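EmGH1 (Erythrobacter marinus, PDB 5Z87) is a family 3 glycoside hydrolase that probably acts as a beta-glucosidase, releasing glucose from beta-linked glucosides. Local coordinates at residues Phe128-His133 and Gly450-Lys455; His133-Asp138 and Lys167-Arg172; Gly139-Pro144 and Pro603-Gly608. All coordinates share one frame; numbering follows the deposited sequence.

Interaction 1. Residues Phe128-His133 and Gly450-Lys455; sequences FEECLH and GGYSPK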
loop_
_atom_site.group_PDB
_atom_site.type_symbol
_atom_site.label_atom_id
_atom_site.label_comp_id
_atom_site.label_asym_id
_atom_site.label_seq_id
_atom_site.Cartn_x
_atom_site.Cartn_y
_atom_site.Cartn_z
ATOM N N PHE A 128 -21.447 -21.491 -18.439
ATOM C CA PHE A 128 -21.094 -20.346 -17.600
ATOM C C PHE A 128 -21.016 -19.089 -18.456
ATOM O O PHE A 128 -20.329 -19.076 -19.485
ATOM C CB PHE A 128 -19.754 -20.572 -16.886
ATOM C CG PHE A 128 -19.804 -21.587 -15.780
ATOM C CD1 PHE A 128 -20.568 -21.360 -14.647
ATOM C CD2 PHE A 128 -19.060 -22.759 -15.861
ATOM C CE1 PHE A 128 -20.613 -22.285 -13.608
ATOM C CE2 PHE A 128 -19.086 -23.682 -14.828
ATOM C CZ PHE A 128 -19.886 -23.449 -13.699
ATOM N N GLU A 129 -21.710 -18.038 -18.034
ATOM C CA GLU A 129 -21.622 -16.742 -18.701
ATOM C C GLU A 129 -21.241 -15.686 -17.667
ATOM O O GLU A 129 -21.125 -15.980 -16.476
ATOM C CB GLU A 129 -22.935 -16.402 -19.415
ATOM C CG GLU A 129 -23.332 -17.439 -20.492
ATOM C CD GLU A 129 -22.492 -17.343 -21.749
ATOM O OE1 GLU A 129 -22.549 -18.280 -22.577
ATOM O OE2 GLU A 129 -21.762 -16.335 -21.919
ATOM N N GLU A 130 -21.013 -14.457 -18.124
ATOM C CA GLU A 130 -20.729 -13.329 -17.241
ATOM C C GLU A 130 -21.996 -12.508 -17.069
ATOM O O GLU A 130 -22.689 -12.229 -18.049
ATOM C CB GLU A 130 -19.612 -12.440 -17.792
ATOM C CG GLU A 130 -18.333 -13.165 -18.102
ATOM C CD GLU A 130 -17.507 -13.477 -16.861
ATOM O OE1 GLU A 130 -16.438 -14.110 -17.016
ATOM O OE2 GLU A 130 -17.919 -13.089 -15.743
ATOM N N CYS A 131 -22.291 -12.124 -15.829
ATOM C CA CYS A 131 -23.496 -11.386 -15.466
ATOM C C CYS A 131 -23.169 -10.229 -14.530
ATOM O O CYS A 131 -23.856 -10.009 -13.538
ATOM C CB CYS A 131 -24.512 -12.303 -14.797
ATOM S SG CYS A 131 -25.208 -13.560 -15.910
ATOM N N LEU A 132 -22.119 -9.463 -14.839
ATOM C CA LEU A 132 -21.654 -8.420 -13.921
ATOM C C LEU A 132 -22.721 -7.354 -13.695
ATOM O O LEU A 132 -23.004 -6.971 -12.557
ATOM C CB LEU A 132 -20.376 -7.776 -14.466
ATOM C CG LEU A 132 -19.713 -6.683 -13.620
ATOM C CD1 LEU A 132 -19.293 -7.190 -12.253
ATOM C CD2 LEU A 132 -18.519 -6.128 -14.360
ATOM N N HIS A 133 -23.318 -6.859 -14.775
ATOM C CA HIS A 133 -24.323 -5.802 -14.721
ATOM C C HIS A 133 -25.366 -6.085 -15.793
ATOM O O HIS A 133 -25.731 -5.222 -16.595
ATOM C CB HIS A 133 -23.673 -4.429 -14.899
ATOM C CG HIS A 133 -22.961 -4.273 -16.205
ATOM N ND1 HIS A 133 -23.580 -3.777 -17.334
ATOM C CD2 HIS A 133 -21.702 -4.597 -16.578
ATOM C CE1 HIS A 133 -22.723 -3.780 -18.339
ATOM N NE2 HIS A 133 -21.579 -4.279 -17.910
ATOM N N GLY A 450 -19.171 -0.066 -19.740
ATOM C CA GLY A 450 -18.184 -0.613 -18.836
ATOM C C GLY A 450 -17.714 -1.987 -19.263
ATOM O O GLY A 450 -18.222 -2.596 -20.212
ATOM N N GLY A 451 -16.711 -2.474 -18.530
ATOM C CA GLY A 451 -16.212 -3.812 -18.768
ATOM C C GLY A 451 -17.310 -4.852 -18.644
ATOM O O GLY A 451 -18.351 -4.636 -18.018
ATOM N N TYR A 452 -17.083 -5.984 -19.298
ATOM C CA TYR A 452 -18.002 -7.115 -19.210
ATOM C C TYR A 452 -19.373 -6.764 -19.801
ATOM O O TYR A 452 -20.417 -7.086 -19.239
ATOM C CB TYR A 452 -18.086 -7.616 -17.760
ATOM C CG TYR A 452 -16.846 -8.428 -17.439
ATOM C CD1 TYR A 452 -15.689 -7.827 -16.947
ATOM C CD2 TYR A 452 -16.811 -9.786 -17.703
ATOM C CE1 TYR A 452 -14.550 -8.578 -16.705
ATOM C CE2 TYR A 452 -15.692 -10.539 -17.461
ATOM C CZ TYR A 452 -14.564 -9.940 -16.969
ATOM O OH TYR A 452 -13.461 -10.723 -16.769
ATOM N N SER A 453 -19.359 -6.095 -20.954
ATOM C CA SER A 453 -20.537 -5.702 -21.714
ATOM C C SER A 453 -20.409 -6.204 -23.146
ATOM O O SER A 453 -19.296 -6.308 -23.674
ATOM C CB SER A 453 -20.726 -4.173 -21.733
ATOM O OG SER A 453 -20.725 -3.617 -20.432
ATOM N N PRO A 454 -21.532 -6.508 -23.800
ATOM C CA PRO A 454 -21.477 -6.956 -25.201
ATOM C C PRO A 454 -21.085 -5.821 -26.139
ATOM O O PRO A 454 -21.587 -4.699 -26.032
ATOM C CB PRO A 454 -22.910 -7.432 -25.487
ATOM C CG PRO A 454 -23.709 -7.185 -24.241
ATOM C CD PRO A 454 -22.907 -6.300 -23.338
ATOM N N LYS A 455 -20.189 -6.127 -27.071
ATOM C CA LYS A 455 -19.711 -5.170 -28.052
ATOM C C LYS A 455 -20.298 -5.459 -29.435
ATOM O O LYS A 455 -20.358 -6.620 -29.854
ATOM C CB LYS A 455 -18.184 -5.183 -28.138
ATOM C CG LYS A 455 -17.503 -4.557 -26.930
ATOM C CD LYS A 455 -16.061 -4.992 -26.853
ATOM C CE LYS A 455 -15.278 -4.177 -25.836
ATOM N NZ LYS A 455 -13.964 -4.821 -25.513
HETATM O O HOH W 1 -22.087 -8.151 -17.347
#
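H133 meets the 450-455 loop with the edge of its ring. NE2 of H133 donates a hydrogen bond to G451 O at 3.2 Å, and that oxygen lies in the imidazole plane. CG of H133 stands between the backbone N and the carbonyl carbon (chi1 60°), and the far end of the ring, NE2, reaches the loop. L132 packs beside it. Its CD2 touches Y452 CB at 3.7 Å, and the two side chains cross at about a right angle. E130 CD comes within 3.5 Å of Y452 CE2, with carboxylate and ring planes 65° apart. This is the tightly packed part. The two segments belong to different domains. The first is the end of strand 126-129 and the loop after it, in the N-terminal TIM-barrel-like domain, and the second is a loop of the C-terminal domain. Family 3 enzymes form the active site at such a boundary. The looser side is the pocket that holds dithiothreitol, where Y452 stays partly exposed. E130 OE1 is hydrogen-bonded to Y93 and to the ligand, and Y452 OH to E541. A water bridges the two backbones. It accepts from H133 N at 3.1 Å and donates to Y452 O at 2.7 Å.

Interaction 2. Residues His133-Asp138 and Lys167-Arg172; sequences HGLLAD and KEARSR
R172 reaches across to the 133-138 loop and presents its guanidinium end-on to D138 O. NH1 bonds to this carbonyl oxygen at 2.8 Å and NH2 at 2.9 Å. The oxygen lies in the guanidinium plane, so the two bonds fix the rotation of the group. NH2 approaches in the carbonyl plane, on a lone pair, while NH1 is tilted out of it. A137 sits over one face of the same group. Its CB is 3.3 Å above the plane, offset toward the rim. L135 crosses the arginine chain obliquely, with CD2 3.6 Å from R172 CD. CG of L135 is anti to the backbone N (chi1 167°), on the helix side; CD1 then meets A169 CB at 4.2 Å. A water links L135 N to E168 OE1, while E168 OE2 is hydrogen-bonded to T141 OG1. N104 accepts from R172 NE. An inverse gamma turn centred on L136 shapes the loop between L135 and A137. The loop and helix 155-171 belong to the beta-alpha-beta crossover from strand 126-129 to its parallel neighbour 176-177. R172 lies just past that helix, and A396 of helix 393-399 packs against its side chain.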
loop_
_atom_site.group_PDB
_atom_site.type_symbol
_atom_site.label_atom_id
_atom_site.label_comp_id
_atom_site.label_asym_id
_atom_site.label_seq_id
_atom_site.Cartn_x
_atom_site.Cartn_y
_atom_site.Cartn_z
ATOM N N HIS A 133 -23.318 -6.859 -14.775
ATOM C CA HIS A 133 -24.323 -5.802 -14.721
ATOM C C HIS A 133 -25.366 -6.085 -15.793
ATOM O O HIS A 133 -25.731 -5.222 -16.595
ATOM C CB HIS A 133 -23.673 -4.429 -14.899
ATOM C CG HIS A 133 -22.961 -4.273 -16.205
ATOM N ND1 HIS A 133 -23.580 -3.777 -17.334
ATOM C CD2 HIS A 133 -21.702 -4.597 -16.578
ATOM C CE1 HIS A 133 -22.723 -3.780 -18.339
ATOM N NE2 HIS A 133 -21.579 -4.279 -17.910
ATOM N N GLY A 134 -25.853 -7.319 -15.796
ATOM C CA GLY A 134 -26.593 -7.892 -16.900
ATOM C C GLY A 134 -25.788 -8.978 -17.597
ATOM O O GLY A 134 -24.582 -9.131 -17.408
ATOM N N LEU A 135 -26.484 -9.737 -18.426
ATOM C CA LEU A 135 -25.842 -10.833 -19.133
ATOM C C LEU A 135 -24.913 -10.311 -20.225
ATOM O O LEU A 135 -25.326 -9.533 -21.086
ATOM C CB LEU A 135 -26.905 -11.742 -19.737
ATOM C CG LEU A 135 -26.427 -12.753 -20.760
ATOM C CD1 LEU A 135 -25.584 -13.842 -20.106
ATOM C CD2 LEU A 135 -27.672 -13.318 -21.418
ATOM N N LEU A 136 -23.651 -10.742 -20.201
ATOM C CA LEU A 136 -22.711 -10.381 -21.260
ATOM C C LEU A 136 -23.024 -11.249 -22.473
ATOM O O LEU A 136 -22.429 -12.307 -22.700
ATOM C CB LEU A 136 -21.271 -10.552 -20.794
ATOM C CG LEU A 136 -20.152 -9.754 -21.474
ATOM C CD1 LEU A 136 -18.798 -10.203 -20.926
ATOM C CD2 LEU A 136 -20.144 -9.841 -22.999
ATOM N N ALA A 137 -23.975 -10.780 -23.275
ATOM C CA ALA A 137 -24.350 -11.499 -24.486
ATOM C C ALA A 137 -25.064 -10.543 -25.426
ATOM O O ALA A 137 -25.686 -9.570 -24.994
ATOM C CB ALA A 137 -25.249 -12.711 -24.191
ATOM N N ASP A 138 -24.977 -10.851 -26.715
ATOM C CA ASP A 138 -25.569 -10.006 -27.737
ATOM C C ASP A 138 -27.060 -9.816 -27.485
ATOM O O ASP A 138 -27.796 -10.782 -27.261
ATOM C CB ASP A 138 -25.328 -10.629 -29.108
ATOM C CG ASP A 138 -25.379 -9.616 -30.213
ATOM O OD1 ASP A 138 -26.497 -9.165 -30.553
ATOM O OD2 ASP A 138 -24.292 -9.261 -30.723
ATOM N N LYS A 167 -33.172 -14.386 -15.577
ATOM C CA LYS A 167 -34.157 -14.795 -16.578
ATOM C C LYS A 167 -33.544 -14.815 -17.962
ATOM O O LYS A 167 -33.691 -15.790 -18.706
ATOM C CB LYS A 167 -35.355 -13.842 -16.571
ATOM C CG LYS A 167 -36.338 -14.040 -15.459
ATOM C CD LYS A 167 -37.421 -12.960 -15.529
ATOM C CE LYS A 167 -38.333 -13.032 -14.319
ATOM N NZ LYS A 167 -39.249 -11.862 -14.251
ATOM N N GLU A 168 -32.864 -13.725 -18.329
ATOM C CA GLU A 168 -32.278 -13.629 -19.657
ATOM C C GLU A 168 -31.200 -14.687 -19.851
ATOM O O GLU A 168 -31.072 -15.262 -20.939
ATOM C CB GLU A 168 -31.721 -12.214 -19.890
ATOM C CG GLU A 168 -32.769 -11.096 -19.778
ATOM C CD GLU A 168 -32.342 -9.753 -20.387
ATOM O OE1 GLU A 168 -31.286 -9.665 -21.065
ATOM O OE2 GLU A 168 -33.088 -8.768 -20.178
ATOM N N ALA A 169 -30.427 -14.972 -18.802
ATOM C CA ALA A 169 -29.341 -15.938 -18.929
ATOM C C ALA A 169 -29.884 -17.363 -19.039
ATOM O O ALA A 169 -29.480 -18.124 -19.924
ATOM C CB ALA A 169 -28.379 -15.807 -17.740
ATOM N N ARG A 170 -30.801 -17.739 -18.147
ATOM C CA ARG A 170 -31.300 -19.111 -18.125
ATOM C C ARG A 170 -32.093 -19.427 -19.393
ATOM O O ARG A 170 -31.953 -20.513 -19.968
ATOM C CB ARG A 170 -32.141 -19.331 -16.863
ATOM C CG ARG A 170 -32.463 -20.791 -16.552
ATOM C CD ARG A 170 -31.190 -21.612 -16.355
ATOM N NE ARG A 170 -31.427 -23.053 -16.397
ATOM C CZ ARG A 170 -31.564 -23.817 -15.316
ATOM N NH1 ARG A 170 -31.784 -25.123 -15.437
ATOM N NH2 ARG A 170 -31.488 -23.275 -14.111
ATOM N N SER A 171 -32.898 -18.479 -19.868
ATOM C CA SER A 171 -33.635 -18.694 -21.109
ATOM C C SER A 171 -32.705 -18.895 -22.299
ATOM O O SER A 171 -33.103 -19.525 -23.285
ATOM C CB SER A 171 -34.583 -17.517 -21.374
ATOM O OG SER A 171 -33.849 -16.377 -21.785
ATOM N N ARG A 172 -31.481 -18.384 -22.234
ATOM C CA ARG A 172 -30.507 -18.559 -23.308
ATOM C C ARG A 172 -29.576 -19.746 -23.068
ATOM O O ARG A 172 -28.609 -19.929 -23.814
ATOM C CB ARG A 172 -29.692 -17.271 -23.505
ATOM C CG ARG A 172 -30.534 -16.082 -23.994
ATOM C CD ARG A 172 -29.789 -14.742 -23.918
ATOM N NE ARG A 172 -28.732 -14.663 -24.919
ATOM C CZ ARG A 172 -28.408 -13.559 -25.583
ATOM N NH1 ARG A 172 -29.053 -12.417 -25.343
ATOM N NH2 ARG A 172 -27.441 -13.597 -26.489
HETATM O O HOH W 2 -29.059 -8.842 -19.062
#

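Interaction 3. Residues Gly139-Pro144 and Pro603-Gly608; sequences GATQFP and PGEQGG
This is a contact between domains, held by two hydrogen bonds. It joins a loop of the TIM-barrel-like domain to the turn that enters helix 607-615 of the C-terminal domain. One residue, E605, serves both polar groups of the Q142 backbone. Q142 N donates to E605 OE1 at 3.0 Å, nearly straight at 173°, and meets that oxygen on its anti side, tilted out of the carboxylate plane. E605 N returns a bond to Q142 O at 2.9 Å, nearly in line with the carbonyl. CG of E605 lies between the backbone N and the carbonyl carbon (chi1 62°), and beyond CG the chain is extended, with OE1 3.9 Å from T141 CG2. An alanine in place of E605 would probably leave Q142 N without its acceptor and R401, the salt-bridge partner of OE2, without its mate. Next to this pair the packing is close. G604 CA comes 3.5 Å from F143 O, and P144 CG rests 3.5 Å from P603 O. A side chain on G604 would clash with P144 N. A type I turn from G604 to G607 leads into the helix, with Q606 at the N-cap position. The loop lies among several helices: F143 packs on helix 155-171, while T141 and E605 touch H405 and K406 of helix 403-416.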
loop_
_atom_site.group_PDB
_atom_site.type_symbol
_atom_site.label_atom_id
_atom_site.label_comp_id
_atom_site.label_asym_id
_atom_site.label_seq_id
_atom_site.Cartn_x
_atom_site.Cartn_y
_atom_site.Cartn_z
ATOM N N GLY A 139 -27.493 -8.559 -27.475
ATOM C CA GLY A 139 -28.893 -8.245 -27.298
ATOM C C GLY A 139 -29.440 -8.325 -25.890
ATOM O O GLY A 139 -30.646 -8.157 -25.719
ATOM N N ALA A 140 -28.611 -8.560 -24.870
ATOM C CA ALA A 140 -29.110 -8.594 -23.496
ATOM C C ALA A 140 -29.138 -7.193 -22.876
ATOM O O ALA A 140 -28.387 -6.300 -23.280
ATOM C CB ALA A 140 -28.258 -9.525 -22.633
ATOM N N THR A 141 -30.025 -7.012 -21.889
ATOM C CA THR A 141 -30.181 -5.739 -21.187
ATOM C C THR A 141 -28.925 -5.388 -20.388
ATOM O O THR A 141 -28.481 -6.167 -19.538
ATOM C CB THR A 141 -31.382 -5.794 -20.251
ATOM O OG1 THR A 141 -32.460 -6.477 -20.895
ATOM C CG2 THR A 141 -31.828 -4.382 -19.857
ATOM N N GLN A 142 -28.379 -4.196 -20.637
ATOM C CA GLN A 142 -27.158 -3.717 -19.988
ATOM C C GLN A 142 -27.523 -2.718 -18.896
ATOM O O GLN A 142 -27.778 -1.543 -19.173
ATOM C CB GLN A 142 -26.225 -3.092 -21.015
ATOM C CG GLN A 142 -25.664 -4.111 -21.970
ATOM C CD GLN A 142 -25.153 -5.340 -21.238
ATOM O OE1 GLN A 142 -24.100 -5.295 -20.603
ATOM N NE2 GLN A 142 -25.894 -6.448 -21.328
ATOM N N PHE A 143 -27.539 -3.184 -17.655
ATOM C CA PHE A 143 -27.825 -2.325 -16.519
ATOM C C PHE A 143 -26.623 -1.426 -16.203
ATOM O O PHE A 143 -25.550 -1.546 -16.812
ATOM C CB PHE A 143 -28.239 -3.210 -15.353
ATOM C CG PHE A 143 -29.495 -3.981 -15.619
ATOM C CD1 PHE A 143 -30.739 -3.391 -15.420
ATOM C CD2 PHE A 143 -29.443 -5.288 -16.091
ATOM C CE1 PHE A 143 -31.916 -4.098 -15.676
ATOM C CE2 PHE A 143 -30.612 -6.006 -16.343
ATOM C CZ PHE A 143 -31.846 -5.414 -16.136
ATOM N N PRO A 144 -26.771 -0.456 -15.290
ATOM C CA PRO A 144 -25.597 0.340 -14.908
ATOM C C PRO A 144 -24.521 -0.574 -14.331
ATOM O O PRO A 144 -24.812 -1.618 -13.746
ATOM C CB PRO A 144 -26.141 1.312 -13.854
ATOM C CG PRO A 144 -27.611 1.383 -14.111
ATOM C CD PRO A 144 -27.988 0.014 -14.600
ATOM N N PRO A 603 -23.721 4.534 -16.622
ATOM C CA PRO A 603 -25.122 4.520 -16.185
ATOM C C PRO A 603 -26.017 3.542 -16.945
ATOM O O PRO A 603 -27.246 3.608 -16.837
ATOM C CB PRO A 603 -25.550 5.977 -16.399
ATOM C CG PRO A 603 -24.726 6.422 -17.545
ATOM C CD PRO A 603 -23.422 5.689 -17.485
ATOM N N GLY A 604 -25.435 2.602 -17.675
ATOM C CA GLY A 604 -26.251 1.577 -18.297
ATOM C C GLY A 604 -26.861 2.048 -19.605
ATOM O O GLY A 604 -26.588 3.140 -20.098
ATOM N N GLU A 605 -27.720 1.197 -20.182
ATOM C CA GLU A 605 -28.135 1.432 -21.559
ATOM C C GLU A 605 -29.230 2.488 -21.672
ATOM O O GLU A 605 -29.395 3.080 -22.741
ATOM C CB GLU A 605 -28.573 0.117 -22.209
ATOM C CG GLU A 605 -29.767 -0.537 -21.559
ATOM C CD GLU A 605 -30.436 -1.538 -22.485
ATOM O OE1 GLU A 605 -29.837 -2.608 -22.757
ATOM O OE2 GLU A 605 -31.554 -1.240 -22.960
ATOM N N GLN A 606 -29.958 2.753 -20.595
ATOM C CA GLN A 606 -30.908 3.852 -20.539
ATOM C C GLN A 606 -30.313 5.099 -19.879
ATOM O O GLN A 606 -31.058 6.012 -19.511
ATOM C CB GLN A 606 -32.175 3.408 -19.801
ATOM C CG GLN A 606 -32.949 2.306 -20.527
ATOM C CD GLN A 606 -33.273 2.656 -21.984
ATOM O OE1 GLN A 606 -33.876 3.692 -22.261
ATOM N NE2 GLN A 606 -32.867 1.789 -22.918
ATOM N N GLY A 607 -28.986 5.166 -19.745
ATOM C CA GLY A 607 -28.385 6.210 -18.925
ATOM C C GLY A 607 -28.612 7.611 -19.465
ATOM O O GLY A 607 -28.832 8.552 -18.696
ATOM N N GLY A 608 -28.560 7.771 -20.787
ATOM C CA GLY A 608 -28.749 9.084 -21.380
ATOM C C GLY A 608 -30.065 9.726 -20.986
ATOM O O GLY A 608 -30.130 10.938 -20.764
#

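How the interactions relate
From the N terminus, the chain comes off the end of strand 126-129 within 128-133 and continues as one loop through 133-138 and 139-144. Each takes a different partner. Interaction 2 closes first, over 28 residues, on helix 155-171 within the same domain. Interaction 1 closes over 316 residues on a loop of the C-terminal domain, and interaction 2 is nested inside it. Interaction 3 closes over 458 residues, at the start of helix 607-615. It crosses both of the others. H133 ends the first segment of interaction 1 and begins that of interaction 2, and its O probably bonds to F143 N of interaction 3. One loop is thus tied to its own barrel helix and to two places in the C-terminal domain.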